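Local coordinates for RagB/SusD family nutrient uptake outer membrane protein (Bacteroides thetaiotaomicron, PDB 7KV2), which probably binds beta-glucan at the outer membrane surface of a gut bacterium, as a SusD-family glycan-binding protein serving nutrient uptake, at residues Asp61-Leu72 against Thr297-Pro305. Residues are numbered along the deposited sequence; the frame is centred on the assembly and turned at random.
Sequences DWAFDEYNPVNL and TALPTLISP
D61 holds the turn that leads into helix 299-303 with one carboxylate oxygen: OD2 accepts from A298 N at 2.9 Å, nearly along its own C-O axis and with an N-H...O angle of 160°, and from T297 OG1 at 2.8 Å, which lies above the carboxylate plane. The T297 hydroxyl is thereby fixed twice, since T297 OG1 also caps L299 N. R286 adds a salt bridge to D61 OD2. An asparagine in place of D61 would probably leave R286 without its charge partner and weaken the hold on the cap. Packing is tightest at the other end of the interface, where L72 CD1 lies 3.5 Å from I303 CG2, closer than usual for two carbons, and also meets L299 CD1. L299 CG stands anti to the backbone N (chi1 174°), which carries the two methyls toward helix 70-75; its CD2 touches N71 ND2, the amide that G459 O accepts from. Between these ends, P69 CG and L302 CD1 meet tip to tip at 3.7 Å. The Y67 side is looser: L302 CD2 stays 4.0 Å from Y67 CG, oblique to the ring, while A298 CB sits at the ring edge, 4.4 Å from Y67 CD1. Y67, partly exposed, meets W319 edge-to-face and borders a bound buffer molecule, probably from the crystallisation liquor, which may mark a pocket. Two sequence-distant parts of the SusD fold are joined here: the loop entering helix 70-75 and the short helix 299-303. L400 of strand 400-404 touches N71, and L375 of strand 373-375 packs on I303.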
loop_
_atom_site.group_PDB
_atom_site.type_symbol
_atom_site.label_atom_id
_atom_site.label_comp_id
_atom_site.label_asym_id
_atom_site.label_seq_id
_atom_site.Cartn_x
_atom_site.Cartn_y
_atom_site.Cartn_z
ATOM N N ASP A 61 7.747 6.199 2.907
ATOM C CA ASP A 61 6.996 7.171 3.733
ATOM C C ASP A 61 7.916 8.327 4.198
ATOM O O ASP A 61 7.406 9.454 4.450
ATOM C CB ASP A 61 6.309 6.442 4.893
ATOM C CG ASP A 61 7.277 5.783 5.860
ATOM O OD1 ASP A 61 8.175 5.013 5.406
ATOM O OD2 ASP A 61 7.074 5.983 7.077
ATOM N N TRP A 62 9.233 8.109 4.276
ATOM C CA TRP A 62 10.201 9.195 4.579
ATOM C C TRP A 62 11.602 8.748 4.162
ATOM O O TRP A 62 12.260 7.987 4.915
ATOM C CB TRP A 62 10.132 9.618 6.043
ATOM C CG TRP A 62 11.208 10.556 6.495
ATOM C CD1 TRP A 62 12.098 10.320 7.500
ATOM C CD2 TRP A 62 11.571 11.829 5.931
ATOM N NE1 TRP A 62 12.967 11.363 7.627
ATOM C CE2 TRP A 62 12.653 12.319 6.698
ATOM C CE3 TRP A 62 11.081 12.613 4.877
ATOM C CZ2 TRP A 62 13.278 13.534 6.421
ATOM C CZ3 TRP A 62 11.690 13.815 4.601
ATOM C CH2 TRP A 62 12.790 14.256 5.353
ATOM N N ALA A 63 12.042 9.196 2.980
ATOM C CA ALA A 63 13.335 8.785 2.410
ATOM C C ALA A 63 13.740 9.773 1.307
ATOM O O ALA A 63 12.844 10.311 0.599
ATOM C CB ALA A 63 13.220 7.372 1.873
ATOM N N PHE A 64 15.049 9.991 1.147
ATOM C CA PHE A 64 15.563 10.828 0.024
ATOM C C PHE A 64 14.898 12.198 0.085
ATOM O O PHE A 64 14.521 12.712 -0.982
ATOM C CB PHE A 64 15.307 10.123 -1.314
ATOM C CG PHE A 64 15.940 8.756 -1.399
ATOM C CD1 PHE A 64 17.327 8.621 -1.506
ATOM C CD2 PHE A 64 15.168 7.599 -1.331
ATOM C CE1 PHE A 64 17.922 7.365 -1.512
ATOM C CE2 PHE A 64 15.765 6.344 -1.381
ATOM C CZ PHE A 64 17.141 6.227 -1.475
ATOM N N ASP A 65 14.717 12.713 1.309
ATOM C CA ASP A 65 14.150 14.038 1.679
ATOM C C ASP A 65 12.712 14.223 1.177
ATOM O O ASP A 65 12.259 15.358 1.163
ATOM C CB ASP A 65 15.091 15.158 1.237
ATOM C CG ASP A 65 16.452 14.914 1.870
ATOM O OD1 ASP A 65 16.514 14.910 3.116
ATOM O OD2 ASP A 65 17.391 14.604 1.118
ATOM N N GLU A 66 11.977 13.134 0.943
ATOM C CA GLU A 66 10.554 13.187 0.561
ATOM C C GLU A 66 9.685 12.247 1.405
ATOM O O GLU A 66 10.173 11.232 1.864
ATOM C CB GLU A 66 10.386 12.718 -0.872
ATOM C CG GLU A 66 10.958 13.728 -1.826
ATOM C CD GLU A 66 10.798 13.382 -3.279
ATOM O OE1 GLU A 66 9.745 12.849 -3.657
ATOM O OE2 GLU A 66 11.731 13.744 -4.032
ATOM N N TYR A 67 8.424 12.629 1.561
ATOM C CA TYR A 67 7.315 11.784 2.097
ATOM C C TYR A 67 6.518 11.251 0.922
ATOM O O TYR A 67 5.791 12.041 0.268
ATOM C CB TYR A 67 6.443 12.624 3.026
ATOM C CG TYR A 67 7.204 13.286 4.131
ATOM C CD1 TYR A 67 7.494 12.617 5.304
ATOM C CD2 TYR A 67 7.638 14.600 4.022
ATOM C CE1 TYR A 67 8.211 13.208 6.321
ATOM C CE2 TYR A 67 8.368 15.203 5.029
ATOM C CZ TYR A 67 8.630 14.517 6.196
ATOM O OH TYR A 67 9.338 15.066 7.237
ATOM N N ASN A 68 6.725 9.984 0.549
ATOM C CA ASN A 68 6.005 9.317 -0.565
ATOM C C ASN A 68 5.372 8.006 -0.046
ATOM O O ASN A 68 5.551 6.948 -0.640
ATOM C CB ASN A 68 6.922 8.988 -1.746
ATOM C CG ASN A 68 7.529 10.135 -2.551
ATOM O OD1 ASN A 68 8.309 9.828 -3.460
ATOM N ND2 ASN A 68 7.234 11.393 -2.238
ATOM N N PRO A 69 4.560 8.027 1.043
ATOM C CA PRO A 69 3.938 6.811 1.545
ATOM C C PRO A 69 3.151 6.131 0.416
ATOM O O PRO A 69 2.272 6.752 -0.233
ATOM C CB PRO A 69 3.047 7.306 2.716
ATOM C CG PRO A 69 2.819 8.743 2.418
ATOM C CD PRO A 69 4.086 9.226 1.745
ATOM N N VAL A 70 3.462 4.864 0.161
ATOM C CA VAL A 70 3.133 4.220 -1.126
ATOM C C VAL A 70 1.612 4.067 -1.284
ATOM O O VAL A 70 1.109 4.207 -2.360
ATOM C CB VAL A 70 3.920 2.922 -1.312
ATOM C CG1 VAL A 70 3.592 1.854 -0.263
ATOM C CG2 VAL A 70 3.685 2.370 -2.712
ATOM N N ASN A 71 0.888 3.766 -0.213
ATOM C CA ASN A 71 -0.580 3.709 -0.249
ATOM C C ASN A 71 -1.141 5.079 -0.639
ATOM O O ASN A 71 -2.048 5.089 -1.449
ATOM C CB ASN A 71 -1.161 3.197 1.091
ATOM C CG ASN A 71 -0.694 3.912 2.347
ATOM O OD1 ASN A 71 0.462 4.315 2.458
ATOM N ND2 ASN A 71 -1.613 4.153 3.304
ATOM N N LEU A 72 -0.748 6.158 0.022
ATOM C CA LEU A 72 -1.398 7.466 -0.185
ATOM C C LEU A 72 -1.037 7.949 -1.594
ATOM O O LEU A 72 -1.869 8.694 -2.173
ATOM C CB LEU A 72 -0.941 8.531 0.817
ATOM C CG LEU A 72 -1.206 8.291 2.305
ATOM C CD1 LEU A 72 -0.856 9.539 3.116
ATOM C CD2 LEU A 72 -2.619 7.904 2.512
ATOM N N THR A 297 7.064 4.590 11.379
ATOM C CA THR A 297 6.537 5.185 10.140
ATOM C C THR A 297 6.172 6.628 10.415
ATOM O O THR A 297 5.751 6.961 11.514
ATOM C CB THR A 297 5.344 4.387 9.579
ATOM O OG1 THR A 297 4.831 5.076 8.464
ATOM C CG2 THR A 297 4.208 4.192 10.549
ATOM N N ALA A 298 6.276 7.455 9.397
ATOM C CA ALA A 298 5.817 8.849 9.431
ATOM C C ALA A 298 4.322 8.925 9.139
ATOM O O ALA A 298 3.765 10.018 9.311
ATOM C CB ALA A 298 6.575 9.634 8.371
ATOM N N LEU A 299 3.699 7.843 8.646
ATOM C CA LEU A 299 2.335 7.955 8.020
ATOM C C LEU A 299 1.355 8.637 8.974
ATOM O O LEU A 299 0.665 9.576 8.559
ATOM C CB LEU A 299 1.859 6.605 7.482
ATOM C CG LEU A 299 0.430 6.566 6.959
ATOM C CD1 LEU A 299 0.233 7.506 5.789
ATOM C CD2 LEU A 299 -0.023 5.179 6.563
ATOM N N PRO A 300 1.227 8.212 10.253
ATOM C CA PRO A 300 0.257 8.831 11.167
ATOM C C PRO A 300 0.511 10.328 11.362
ATOM O O PRO A 300 -0.436 11.050 11.488
ATOM C CB PRO A 300 0.380 8.006 12.447
ATOM C CG PRO A 300 0.877 6.672 11.960
ATOM C CD PRO A 300 1.859 7.042 10.871
ATOM N N THR A 301 1.761 10.773 11.380
ATOM C CA THR A 301 2.068 12.222 11.510
ATOM C C THR A 301 1.487 12.927 10.275
ATOM O O THR A 301 0.888 14.016 10.407
ATOM C CB THR A 301 3.570 12.482 11.673
ATOM O OG1 THR A 301 4.015 11.932 12.930
ATOM C CG2 THR A 301 3.855 13.971 11.638
ATOM N N LEU A 302 1.666 12.361 9.089
ATOM C CA LEU A 302 1.227 13.023 7.818
ATOM C C LEU A 302 -0.276 13.304 7.829
ATOM O O LEU A 302 -0.643 14.456 7.505
ATOM C CB LEU A 302 1.579 12.141 6.625
ATOM C CG LEU A 302 3.076 12.054 6.347
ATOM C CD1 LEU A 302 3.405 10.989 5.323
ATOM C CD2 LEU A 302 3.606 13.395 5.878
ATOM N N ILE A 303 -1.114 12.387 8.334
ATOM C CA ILE A 303 -2.579 12.388 8.026
ATOM C C ILE A 303 -3.449 12.619 9.266
ATOM O O ILE A 303 -4.666 12.575 9.132
ATOM C CB ILE A 303 -2.923 11.070 7.321
ATOM C CG1 ILE A 303 -2.784 9.903 8.310
ATOM C CG2 ILE A 303 -2.088 10.891 6.055
ATOM C CD1 ILE A 303 -3.348 8.594 7.831
ATOM N N SER A 304 -2.865 12.964 10.410
ATOM C CA SER A 304 -3.632 13.300 11.633
ATOM C C SER A 304 -3.846 14.803 11.727
ATOM O O SER A 304 -3.166 15.583 11.051
ATOM C CB SER A 304 -2.930 12.689 12.787
ATOM O OG SER A 304 -2.933 11.264 12.609
ATOM N N PRO A 305 -4.848 15.243 12.501
ATOM C CA PRO A 305 -5.299 16.634 12.470
ATOM C C PRO A 305 -4.198 17.549 13.018
ATOM O O PRO A 305 -3.508 17.253 13.968
ATOM C CB PRO A 305 -6.525 16.725 13.366
ATOM C CG PRO A 305 -6.859 15.298 13.718
ATOM C CD PRO A 305 -5.651 14.425 13.420
#